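Local coordinates for citrate synthase (Mycobacterium tuberculosis, PDB 4TVM), which catalyses the condensation of oxaloacetate with acetyl-CoA and water to give citrate and CoA, a step of the Krebs cycle, at residues 35-38 / 42-45; 88-91 / 97-100; 122-127 / 185-190; 161-166 / 250-255; 219-224 / 323-328. All blocks are in the same frame, centred on the assembly; numbering follows the deposited sequence.

Contact 1: 35-38 / 42-45; sequences PLLA and HTTF
With CG trans to the backbone N (chi1 -179°), Leu36 extends toward strand 42-45 and brings its CD2 branch to Thr44. Leu37 takes the other course: its chi1 of 58° sets CG between the backbone N and the carbonyl carbon, which leaves the root of the side chain, CB and CG, against His42 O. The two leucines meet on this one backbone oxygen. Leu36 CG lies 3.4 Å from His42 O, and Leu37 CB is 3.1 Å from that same His42 O, so the carbonyl is approached by carbon from two directions. Farther along, Leu36 CD2 meets Thr44 CG2 at 3.8 Å, the two side chains crossing at a slant. No hydrogen bond links the segments; 237 Å² is buried, shared about equally by the two leucines and the strand residues His42, Thr43 and Thr44.

Residues 35-38 belong to the loop that follows strand 29-32, and strand 42-45 pairs in parallel with a strand of the second subunit, extending a sheet across the dimer interface. Polar groups turn to partners elsewhere: His42 ND1 bonds Thr40 O, and Leu37 N bonds Asn51 OD1 of the second subunit. Ala28 of the second subunit packs on Leu37, while within the chain Arg414 and Ile416 of strand 414-417 touch Thr43.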
# COMPACT_ATOMS: atom_id res chain seq x y z
N PRO A 35 -17.11 -16.83 12.89
CA PRO A 35 -17.36 -17.00 11.47
C PRO A 35 -18.74 -16.41 11.15
O PRO A 35 -19.74 -17.13 11.00
CB PRO A 35 -17.28 -18.53 11.26
CG PRO A 35 -17.34 -19.15 12.62
CD PRO A 35 -17.06 -18.10 13.65
N LEU A 36 -18.79 -15.08 11.07
CA LEU A 36 -20.07 -14.38 11.01
C LEU A 36 -20.95 -14.78 9.82
O LEU A 36 -22.16 -14.87 9.99
CB LEU A 36 -19.89 -12.86 11.04
CG LEU A 36 -21.18 -12.02 11.00
CD1 LEU A 36 -22.13 -12.36 12.13
CD2 LEU A 36 -20.84 -10.55 11.05
N LEU A 37 -20.37 -15.02 8.65
CA LEU A 37 -21.16 -15.60 7.55
C LEU A 37 -20.51 -16.82 6.97
O LEU A 37 -19.31 -16.82 6.77
CB LEU A 37 -21.42 -14.61 6.42
CG LEU A 37 -20.38 -13.85 5.57
CD1 LEU A 37 -19.51 -14.70 4.65
CD2 LEU A 37 -21.19 -12.88 4.72
N ALA A 38 -21.25 -17.92 6.81
CA ALA A 38 -22.21 -18.38 7.79
C ALA A 38 -21.19 -18.74 8.82
O ALA A 38 -20.05 -19.04 8.43
CB ALA A 38 -22.96 -19.61 7.31
N HIS A 42 -24.38 -13.25 6.90
CA HIS A 42 -24.42 -11.80 6.97
C HIS A 42 -23.03 -11.23 7.23
O HIS A 42 -22.16 -11.92 7.75
CB HIS A 42 -25.37 -11.40 8.10
CG HIS A 42 -26.82 -11.39 7.70
ND1 HIS A 42 -27.62 -12.51 7.74
CD2 HIS A 42 -27.61 -10.38 7.27
CE1 HIS A 42 -28.83 -12.19 7.34
NE2 HIS A 42 -28.85 -10.90 7.06
N THR A 43 -22.83 -9.97 6.85
CA THR A 43 -21.60 -9.23 7.14
C THR A 43 -21.89 -7.96 7.92
O THR A 43 -23.02 -7.46 7.92
CB THR A 43 -20.88 -8.76 5.86
OG1 THR A 43 -21.77 -7.96 5.06
CG2 THR A 43 -20.36 -9.93 5.04
N THR A 44 -20.86 -7.44 8.57
CA THR A 44 -20.94 -6.09 9.12
C THR A 44 -20.63 -5.16 7.97
O THR A 44 -19.85 -5.49 7.08
CB THR A 44 -19.94 -5.85 10.27
OG1 THR A 44 -18.60 -6.03 9.81
CG2 THR A 44 -20.22 -6.80 11.47
N PHE A 45 -21.27 -4.01 7.96
CA PHE A 45 -20.92 -2.95 7.02
C PHE A 45 -20.45 -1.77 7.87
O PHE A 45 -21.14 -1.38 8.77
CB PHE A 45 -22.14 -2.61 6.17
CG PHE A 45 -21.93 -1.46 5.23
CD1 PHE A 45 -21.15 -1.61 4.09
CD2 PHE A 45 -22.57 -0.24 5.45
CE1 PHE A 45 -20.97 -0.56 3.22
CE2 PHE A 45 -22.40 0.82 4.58
CZ PHE A 45 -21.59 0.66 3.46

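Contact 2: 88-91 / 97-100; sequences VCYL and LPDT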
# COMPACT_ATOMS: atom_id res chain seq x y z
N VAL A 88 12.95 6.59 21.32
CA VAL A 88 11.57 6.35 20.97
C VAL A 88 11.41 5.27 19.92
O VAL A 88 10.52 4.41 20.07
CB VAL A 88 10.92 7.66 20.54
CG1 VAL A 88 9.59 7.41 19.86
CG2 VAL A 88 10.74 8.53 21.78
N CYS A 89 12.27 5.27 18.89
CA CYS A 89 12.35 4.16 17.92
C CYS A 89 12.51 2.89 18.67
O CYS A 89 11.76 1.95 18.50
CB CYS A 89 13.56 4.30 16.98
SG CYS A 89 13.50 5.66 15.76
N TYR A 90 13.54 2.82 19.50
CA TYR A 90 13.81 1.58 20.22
C TYR A 90 12.59 1.15 21.02
O TYR A 90 12.20 -0.02 20.94
CB TYR A 90 14.99 1.75 21.15
CG TYR A 90 15.34 0.50 21.93
CD1 TYR A 90 14.47 -0.00 22.88
CD2 TYR A 90 16.54 -0.17 21.73
CE1 TYR A 90 14.78 -1.13 23.59
CE2 TYR A 90 16.86 -1.30 22.45
CZ TYR A 90 15.97 -1.75 23.39
OH TYR A 90 16.25 -2.86 24.11
N LEU A 91 11.99 2.09 21.77
CA LEU A 91 10.93 1.76 22.69
C LEU A 91 9.82 1.15 21.90
O LEU A 91 9.36 0.07 22.21
CB LEU A 91 10.44 3.02 23.43
CG LEU A 91 9.03 3.06 24.04
CD1 LEU A 91 9.01 2.30 25.37
CD2 LEU A 91 8.60 4.50 24.24
N LEU A 97 11.89 0.80 27.23
CA LEU A 97 13.02 1.72 27.16
C LEU A 97 14.29 0.89 27.35
O LEU A 97 14.26 -0.13 28.05
CB LEU A 97 12.95 2.80 28.23
CG LEU A 97 11.70 3.70 28.33
CD1 LEU A 97 11.46 4.18 29.75
CD2 LEU A 97 11.79 4.90 27.40
N PRO A 98 15.41 1.34 26.73
CA PRO A 98 16.70 0.67 26.74
C PRO A 98 17.67 1.09 27.84
O PRO A 98 17.80 2.28 28.14
CB PRO A 98 17.29 1.08 25.39
CG PRO A 98 16.75 2.44 25.14
CD PRO A 98 15.38 2.46 25.77
N ASP A 99 18.39 0.12 28.42
CA ASP A 99 19.44 0.47 29.36
C ASP A 99 20.62 0.98 28.56
O ASP A 99 20.69 0.74 27.35
CB ASP A 99 19.82 -0.71 30.28
CG ASP A 99 20.48 -1.87 29.54
OD1 ASP A 99 21.29 -1.62 28.62
OD2 ASP A 99 20.20 -3.04 29.89
N THR A 100 21.54 1.67 29.23
CA THR A 100 22.61 2.40 28.57
C THR A 100 23.32 1.61 27.45
O THR A 100 23.56 2.17 26.39
CB THR A 100 23.61 2.93 29.63
OG1 THR A 100 22.93 3.86 30.48
CG2 THR A 100 24.81 3.64 28.99
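Tyr90 presents the face of its ring to Pro98, and the proline sits almost exactly over the middle of it. The CB carbon stands 3.6 Å from the ring centroid and only 6° off the ring normal, which meets the definition of a CH-pi contact. Evidence for the centring comes from the individual carbons: Pro98 CB is 3.7 Å from Tyr90 CZ and 4.0 Å from Tyr90 CG, at the other end of the ring. The proline ring continues past this point toward the root of the tyrosine, its CD lying 3.9 Å from Tyr90 CD1, so the two side chains run past one another in opposite senses. A chi1 of 180° carries the tyrosine ring away from its own backbone N and out to the proline.

Both partners sit where two consecutive helices are joined by a short link: Tyr90 is on helix 85-94, and Pro98 lies in the link that leads to helix 100-111. Asp99, next in the chain, is the N-cap of the second helix and uses OD1 to hold a backbone N of its first turn. Phe106 of that helix meets the Tyr90 ring edge-to-face, and Leu103 touches Pro98.

Beside the CH-pi pair lies a second, looser approach. Leu91 directs CD1 at the backbone of the link, 3.7 Å from Leu97 N, and makes an apolar contact where the same Leu91 CD1 is 4.2 Å from Leu97 CG. Tyr74 packs against both leucines. Toward the dimer partner, Leu97 meets Asp424 of the second subunit, and Pro98 O receives a weak hydrogen bond from Thr427 of the second subunit.

Contact 3: 122-127 / 185-190; sequences RFFDGF and QPFLYP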
# COMPACT_ATOMS: atom_id res chain seq x y z
N ARG A 122 23.67 6.72 -7.03
CA ARG A 122 23.66 7.12 -8.44
C ARG A 122 22.26 7.08 -9.08
O ARG A 122 21.93 7.93 -9.88
CB ARG A 122 24.58 6.20 -9.24
CG ARG A 122 26.06 6.57 -9.20
CD ARG A 122 26.92 5.39 -9.66
NE ARG A 122 26.44 4.82 -10.92
CZ ARG A 122 26.99 3.77 -11.53
NH1 ARG A 122 28.05 3.15 -11.02
NH2 ARG A 122 26.47 3.34 -12.68
N PHE A 123 21.47 6.08 -8.74
CA PHE A 123 20.08 5.93 -9.17
C PHE A 123 19.22 7.18 -9.02
O PHE A 123 18.26 7.35 -9.74
CB PHE A 123 19.48 4.81 -8.35
CG PHE A 123 18.06 4.46 -8.67
CD1 PHE A 123 17.03 5.07 -7.99
CD2 PHE A 123 17.78 3.44 -9.55
CE1 PHE A 123 15.71 4.71 -8.23
CE2 PHE A 123 16.47 3.07 -9.81
CZ PHE A 123 15.42 3.71 -9.13
N PHE A 124 19.57 8.07 -8.09
CA PHE A 124 18.95 9.40 -8.05
C PHE A 124 19.18 10.20 -9.32
O PHE A 124 18.43 11.15 -9.62
CB PHE A 124 19.44 10.20 -6.82
CG PHE A 124 18.77 9.78 -5.51
CD1 PHE A 124 19.28 8.73 -4.74
CD2 PHE A 124 17.65 10.45 -5.04
CE1 PHE A 124 18.69 8.36 -3.55
CE2 PHE A 124 17.07 10.11 -3.85
CZ PHE A 124 17.59 9.05 -3.09
N ASP A 125 20.20 9.82 -10.08
CA ASP A 125 20.55 10.53 -11.30
C ASP A 125 19.50 10.44 -12.39
O ASP A 125 19.41 11.34 -13.23
CB ASP A 125 21.92 10.05 -11.81
CG ASP A 125 23.06 10.51 -10.92
OD1 ASP A 125 22.80 11.28 -9.98
OD2 ASP A 125 24.23 10.11 -11.15
N GLY A 126 18.71 9.37 -12.37
CA GLY A 126 17.71 9.11 -13.39
C GLY A 126 16.44 9.92 -13.26
O GLY A 126 15.69 10.09 -14.24
N PHE A 127 16.17 10.42 -12.07
CA PHE A 127 15.00 11.27 -11.91
C PHE A 127 15.18 12.61 -12.65
O PHE A 127 16.31 13.03 -12.94
CB PHE A 127 14.70 11.48 -10.42
CG PHE A 127 14.25 10.23 -9.73
CD1 PHE A 127 13.00 9.67 -10.02
CD2 PHE A 127 15.05 9.59 -8.80
CE1 PHE A 127 12.59 8.52 -9.37
CE2 PHE A 127 14.64 8.42 -8.17
CZ PHE A 127 13.41 7.88 -8.46
N GLN A 185 21.24 20.56 -5.83
CA GLN A 185 22.42 20.52 -4.97
C GLN A 185 23.18 19.20 -4.84
O GLN A 185 22.60 18.12 -4.93
CB GLN A 185 22.05 21.08 -3.61
CG GLN A 185 21.52 22.50 -3.73
CD GLN A 185 20.89 23.03 -2.46
OE1 GLN A 185 21.11 22.50 -1.36
NE2 GLN A 185 20.15 24.10 -2.60
N PRO A 186 24.50 19.29 -4.65
CA PRO A 186 25.29 18.09 -4.46
C PRO A 186 24.79 17.29 -3.31
O PRO A 186 24.28 17.84 -2.34
CB PRO A 186 26.68 18.62 -4.09
CG PRO A 186 26.70 20.03 -4.42
CD PRO A 186 25.33 20.50 -4.78
N PHE A 187 24.95 15.99 -3.39
CA PHE A 187 24.64 15.20 -2.22
C PHE A 187 25.87 15.26 -1.36
O PHE A 187 26.97 15.25 -1.87
CB PHE A 187 24.37 13.74 -2.54
CG PHE A 187 23.15 13.51 -3.41
CD1 PHE A 187 22.31 14.54 -3.84
CD2 PHE A 187 22.83 12.22 -3.77
CE1 PHE A 187 21.19 14.26 -4.62
CE2 PHE A 187 21.73 11.95 -4.54
CZ PHE A 187 20.90 12.97 -4.97
N LEU A 188 25.69 15.32 -0.04
CA LEU A 188 26.80 15.11 0.91
C LEU A 188 26.77 13.67 1.41
O LEU A 188 25.87 12.92 1.07
CB LEU A 188 26.66 16.07 2.10
CG LEU A 188 27.42 17.41 1.98
CD1 LEU A 188 27.22 17.99 0.59
CD2 LEU A 188 27.00 18.43 3.04
N TYR A 189 27.76 13.30 2.24
CA TYR A 189 27.76 12.00 2.92
C TYR A 189 27.57 12.13 4.42
O TYR A 189 27.76 13.18 4.95
CB TYR A 189 29.05 11.28 2.64
CG TYR A 189 29.13 10.76 1.24
CD1 TYR A 189 28.58 9.52 0.90
CD2 TYR A 189 29.76 11.49 0.25
CE1 TYR A 189 28.67 9.03 -0.40
CE2 TYR A 189 29.85 11.02 -1.03
CZ TYR A 189 29.30 9.80 -1.35
OH TYR A 189 29.42 9.34 -2.63
N PRO A 190 27.13 11.05 5.11
CA PRO A 190 27.14 10.99 6.58
C PRO A 190 28.46 11.36 7.24
O PRO A 190 29.52 10.98 6.77
CB PRO A 190 26.84 9.51 6.86
CG PRO A 190 25.97 9.10 5.73
CD PRO A 190 26.33 9.94 4.53
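Phe124 and Phe187 carry this contact alone, meeting as a T-shaped (edge-to-face) pair whose ring planes stand at 90° with centroids 5.4 Å apart. Phe187 supplies the edge, and its leading atoms are CE2 and CZ. They do not point at the middle of the Phe124 ring but toward its root: Phe187 CZ is 3.6 Å from Phe124 CB, Phe187 CE2 is 3.8 Å from Phe124 CG, and that CB lies near the plane of the Phe187 ring. Both phenylalanines place CG trans to the carbonyl carbon, with chi1 of -78° at Phe124 and -63° at Phe187, and both leave the backbone facing the opposite segment. The nearest CA atoms, those of Phe124 and Phe187, are still 10.0 Å apart, so these two side chains alone bridge the loops.

These loops belong to the all-helical part of the fold. Residues 122-127, including a 3-10 turn at 124-125, join helix 118-122 to helix 133-147, while residues 185-190 follow helix 159-182. On the packed side, Phe124 is buried against Val136, Leu116 and Ile174, and Tyr177 stacks on Phe187.

The rest is loose. Only 95 Å² is buried between the segments, and Phe187 itself remains partly exposed. Asp125, on the same 3-10 turn as Phe124, is exposed, and its OD1 comes no nearer than 5.6 Å, to Phe187 CE2. Phe123 and Phe127, in the same segment, face the second subunit instead: Phe123 meets Phe127 of the second subunit edge-to-face, and Phe127 meets Phe123 of that subunit in the same way.

Contact 4: 161-166 / 250-255; sequences ELSTIR and NLFTSI
Van der Waals packing joins Ser163 and Thr164 of helix 159-182 to Leu251 and Phe252 in the first turn of helix 251-262. Phe252 reaches across with the far end of its ring: CZ is 3.5 Å from Ser163 CB, and its neighbour CE1 is 3.6 Å from that same Ser163 CB. The approach is oblique to the ring. Leu251 covers the hydroxyl side instead, its CD2 methyl lying 3.6 Å from Ser163 OG and 3.8 Å from Thr164 OG1. The side chains are small on one helix and large on the other, and the short axes come no closer than 11.0 Å, crossing at -42°.

No hydrogen bond crosses between the segments; those present lie within each helix or go to neighbouring parts of the chain. Ser163 OG bonds Gln159 O and Thr164 OG1 bonds Val160 O, both one turn back. The serine torsion (chi1 59°), which sets OG between the backbone N and the carbonyl carbon, suits this return to the helix. At the start of the other helix, Asn250 is the N-cap: its OD1 accepts from Thr253 N at 2.9 Å, the donor lying above the carbonyl plane. Asn250 O takes two donors from opposite faces, Ser254 N at 3.0 Å and Ser254 OG at 2.6 Å. Trp399 of helix 383-403 adds a bond to that hydroxyl, and Asn250 ND2 bonds Ser145 OG.

Because the buried hydroxyls of Ser163 and Thr164 are paired inside their own helix, Leu251 can lie on these oxygens, and Phe252 on Ser163 CB, without leaving the hydroxyls unsatisfied.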
# COMPACT_ATOMS: atom_id res chain seq x y z
N GLU A 161 15.83 -7.85 11.58
CA GLU A 161 16.58 -6.98 12.41
C GLU A 161 17.52 -6.10 11.59
O GLU A 161 17.64 -4.92 11.83
CB GLU A 161 17.42 -7.83 13.36
CG GLU A 161 17.85 -7.08 14.57
CD GLU A 161 16.66 -6.70 15.43
OE1 GLU A 161 16.21 -7.54 16.24
OE2 GLU A 161 16.16 -5.57 15.26
N LEU A 162 18.19 -6.71 10.63
CA LEU A 162 19.15 -6.03 9.81
C LEU A 162 18.46 -5.03 8.88
O LEU A 162 18.96 -3.91 8.70
CB LEU A 162 19.91 -7.06 9.00
CG LEU A 162 21.03 -6.60 8.08
CD1 LEU A 162 22.08 -5.80 8.83
CD2 LEU A 162 21.65 -7.80 7.40
N SER A 163 17.30 -5.39 8.33
CA SER A 163 16.56 -4.40 7.53
C SER A 163 15.71 -3.45 8.35
O SER A 163 15.25 -2.42 7.82
CB SER A 163 15.73 -5.05 6.40
OG SER A 163 14.78 -5.99 6.87
N THR A 164 15.47 -3.75 9.62
CA THR A 164 14.92 -2.71 10.52
C THR A 164 15.98 -1.62 10.67
O THR A 164 15.70 -0.44 10.52
CB THR A 164 14.54 -3.29 11.88
OG1 THR A 164 13.29 -3.98 11.74
CG2 THR A 164 14.46 -2.23 12.99
N ILE A 165 17.21 -2.05 10.88
CA ILE A 165 18.33 -1.14 11.01
C ILE A 165 18.54 -0.36 9.74
O ILE A 165 18.55 0.87 9.74
CB ILE A 165 19.63 -1.90 11.40
CG1 ILE A 165 19.44 -2.65 12.72
CG2 ILE A 165 20.77 -0.93 11.57
CD1 ILE A 165 18.81 -1.80 13.83
N ARG A 166 18.71 -1.08 8.64
CA ARG A 166 18.88 -0.46 7.32
C ARG A 166 17.84 0.62 7.01
O ARG A 166 18.16 1.64 6.42
CB ARG A 166 18.82 -1.52 6.24
CG ARG A 166 20.18 -1.98 5.78
CD ARG A 166 20.17 -3.41 5.31
NE ARG A 166 21.50 -3.78 4.88
CZ ARG A 166 21.81 -4.94 4.32
NH1 ARG A 166 20.86 -5.86 4.10
NH2 ARG A 166 23.07 -5.17 3.97
N ASN A 250 7.75 -8.36 2.03
CA ASN A 250 8.92 -8.08 2.84
C ASN A 250 8.79 -6.73 3.53
O ASN A 250 7.83 -5.99 3.34
CB ASN A 250 10.21 -8.24 2.04
CG ASN A 250 10.55 -7.02 1.20
OD1 ASN A 250 10.50 -5.89 1.67
ND2 ASN A 250 10.92 -7.26 -0.06
N LEU A 251 9.75 -6.44 4.39
CA LEU A 251 9.69 -5.24 5.22
C LEU A 251 9.66 -3.98 4.40
O LEU A 251 8.87 -3.10 4.65
CB LEU A 251 10.88 -5.20 6.15
CG LEU A 251 10.86 -4.21 7.30
CD1 LEU A 251 9.48 -3.94 7.86
CD2 LEU A 251 11.77 -4.74 8.39
N PHE A 252 10.53 -3.91 3.40
CA PHE A 252 10.60 -2.74 2.54
C PHE A 252 9.33 -2.51 1.76
O PHE A 252 8.88 -1.38 1.58
CB PHE A 252 11.76 -2.89 1.55
CG PHE A 252 13.11 -3.02 2.20
CD1 PHE A 252 13.36 -2.47 3.47
CD2 PHE A 252 14.15 -3.68 1.55
CE1 PHE A 252 14.61 -2.60 4.06
CE2 PHE A 252 15.41 -3.81 2.15
CZ PHE A 252 15.63 -3.25 3.40
N THR A 253 8.75 -3.60 1.27
CA THR A 253 7.59 -3.47 0.41
C THR A 253 6.42 -3.01 1.26
O THR A 253 5.64 -2.15 0.85
CB THR A 253 7.30 -4.78 -0.34
OG1 THR A 253 8.52 -5.27 -0.93
CG2 THR A 253 6.24 -4.55 -1.40
N SER A 254 6.35 -3.51 2.49
CA SER A 254 5.31 -3.02 3.43
C SER A 254 5.46 -1.53 3.82
O SER A 254 4.46 -0.82 3.91
CB SER A 254 5.25 -3.90 4.66
OG SER A 254 5.48 -5.26 4.32
N ILE A 255 6.69 -1.05 3.99
CA ILE A 255 6.90 0.39 4.32
C ILE A 255 6.56 1.28 3.13
O ILE A 255 5.95 2.37 3.23
CB ILE A 255 8.35 0.64 4.70
CG1 ILE A 255 8.66 -0.04 6.04
CG2 ILE A 255 8.69 2.12 4.73
CD1 ILE A 255 7.75 0.37 7.17

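Contact 5: 219-224 / 323-328; sequences VRALDM and KEQADK
This is an antiparallel helix-helix packing in the helical body of the enzyme, built round one glutamine. Helices 216-229 and 317-329 run with short axes at 157° and 11.3 Å apart, and Gln325 spans the gap between them. Each helix also contributes a residue to the oxaloacetate pocket, His229 as the last residue of the first and Arg318 near the start of the second, although the side chain of Met224 is still about 14 Å from the bound ion.

Gln325 leaves its helix with CG trans to the backbone N and then bends at chi2 (79°), so its amide lies across Met224 and Ala221. Met224 touches it with the terminal methyl: CE is 3.3 Å from Gln325 OE1 and 3.6 Å from Gln325 CB, and the two side chains cross at a slant. On the other amide atom, Gln325 NE2 is 4.1 Å from Ala221 CA and 4.2 Å from Ala221 CB. Arg220 closes the outer side, with Gln325 NE2 over one face of its guanidinium, 4.2 Å from Arg220 NH1. Lys328 brings a like charge nearby, its NZ 4.7 Å from Arg220 NH1, while Glu81 forms a long, weak ion pair with Arg220.

No hydrogen bond links the two segments, so the glutamine bridges them by shape, set between apolar carbon on one side and the exposed, probably positively charged ends of Arg220 and Lys328 on the other.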
# COMPACT_ATOMS: atom_id res chain seq x y z
N VAL A 219 17.93 21.35 16.05
CA VAL A 219 18.04 19.92 16.22
C VAL A 219 17.02 19.37 17.16
O VAL A 219 16.36 18.37 16.86
CB VAL A 219 19.41 19.62 16.82
CG1 VAL A 219 19.62 18.12 16.99
CG2 VAL A 219 20.48 20.27 15.95
N ARG A 220 16.92 20.01 18.32
CA ARG A 220 16.03 19.57 19.38
C ARG A 220 14.63 19.73 18.88
O ARG A 220 13.79 18.92 19.17
CB ARG A 220 16.26 20.40 20.63
CG ARG A 220 15.10 20.38 21.63
CD ARG A 220 15.59 20.31 23.07
NE ARG A 220 14.48 20.33 24.03
CZ ARG A 220 13.93 21.44 24.54
NH1 ARG A 220 14.37 22.65 24.20
NH2 ARG A 220 12.92 21.34 25.40
N ALA A 221 14.38 20.76 18.09
CA ALA A 221 13.04 20.94 17.58
C ALA A 221 12.66 19.82 16.61
O ALA A 221 11.55 19.32 16.67
CB ALA A 221 12.94 22.27 16.89
N LEU A 222 13.56 19.44 15.72
CA LEU A 222 13.24 18.37 14.79
C LEU A 222 13.14 17.03 15.49
O LEU A 222 12.22 16.25 15.23
CB LEU A 222 14.30 18.29 13.71
CG LEU A 222 13.85 17.45 12.53
CD1 LEU A 222 12.67 18.14 11.87
CD2 LEU A 222 15.02 17.24 11.57
N ASP A 223 14.08 16.76 16.39
CA ASP A 223 14.10 15.50 17.14
C ASP A 223 12.81 15.30 17.90
O ASP A 223 12.18 14.25 17.83
CB ASP A 223 15.28 15.48 18.11
CG ASP A 223 15.59 14.10 18.61
OD1 ASP A 223 14.81 13.57 19.40
OD2 ASP A 223 16.61 13.52 18.19
N MET A 224 12.39 16.34 18.61
CA MET A 224 11.13 16.27 19.33
C MET A 224 9.98 15.99 18.38
O MET A 224 9.16 15.11 18.63
CB MET A 224 10.87 17.58 20.07
CG MET A 224 9.72 17.51 21.04
SD MET A 224 9.58 18.97 22.10
CE MET A 224 8.44 19.97 21.14
N LYS A 323 2.40 23.77 19.76
CA LYS A 323 2.24 25.23 19.82
C LYS A 323 3.38 25.87 20.61
O LYS A 323 3.87 26.95 20.27
CB LYS A 323 0.91 25.61 20.45
CG LYS A 323 0.67 27.11 20.47
CD LYS A 323 -0.65 27.47 21.14
CE LYS A 323 -0.84 28.99 21.20
NZ LYS A 323 -1.77 29.42 22.29
N GLU A 324 3.81 25.17 21.65
CA GLU A 324 4.87 25.64 22.52
C GLU A 324 6.18 25.78 21.77
O GLU A 324 6.83 26.83 21.80
CB GLU A 324 5.02 24.66 23.69
CG GLU A 324 5.22 25.30 25.05
CD GLU A 324 6.00 24.39 25.99
OE1 GLU A 324 5.64 23.18 26.10
OE2 GLU A 324 6.97 24.89 26.60
N GLN A 325 6.59 24.71 21.09
CA GLN A 325 7.84 24.75 20.34
C GLN A 325 7.66 25.69 19.14
O GLN A 325 8.60 26.35 18.72
CB GLN A 325 8.26 23.34 19.90
CG GLN A 325 9.76 23.18 19.66
CD GLN A 325 10.56 23.01 20.94
OE1 GLN A 325 9.99 22.79 22.02
NE2 GLN A 325 11.89 23.12 20.83
N ALA A 326 6.45 25.80 18.62
CA ALA A 326 6.18 26.76 17.53
C ALA A 326 6.38 28.23 17.91
O ALA A 326 7.00 29.00 17.17
CB ALA A 326 4.77 26.56 16.97
N ASP A 327 5.83 28.62 19.06
CA ASP A 327 5.92 30.01 19.50
C ASP A 327 7.36 30.47 19.76
O ASP A 327 7.70 31.62 19.49
CB ASP A 327 5.02 30.23 20.72
CG ASP A 327 3.55 30.39 20.34
OD1 ASP A 327 3.26 30.94 19.26
OD2 ASP A 327 2.68 29.98 21.13
N LYS A 328 8.22 29.56 20.22
CA LYS A 328 9.64 29.88 20.38
C LYS A 328 10.27 30.11 19.02
O LYS A 328 10.71 31.22 18.71
CB LYS A 328 10.39 28.74 21.09
CG LYS A 328 9.90 28.43 22.50
CD LYS A 328 10.70 27.30 23.16
CE LYS A 328 12.00 27.80 23.78
NZ LYS A 328 12.48 26.89 24.87

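Overall arrangement
Contact 4 is the deepest, with its centre about 14 Å from that of the chain; contact 1, about 32 Å out, is also buried, with the second subunit among its neighbours. Contact 5 is mostly buried, with an exposed edge at Arg220. Contacts 4 and 5 each pair two helices, and both place polar groups against carbon without a hydrogen bond between segments. Contacts 2 and 3 rely on aromatic rings instead, a proline over a face in one and a ring edge in the other; both are partly buried, and the second subunit meets the touching residues themselves in contact 2 but other residues in contact 3. Helix 159-182 carries part of contact 4 and leads into contact 3.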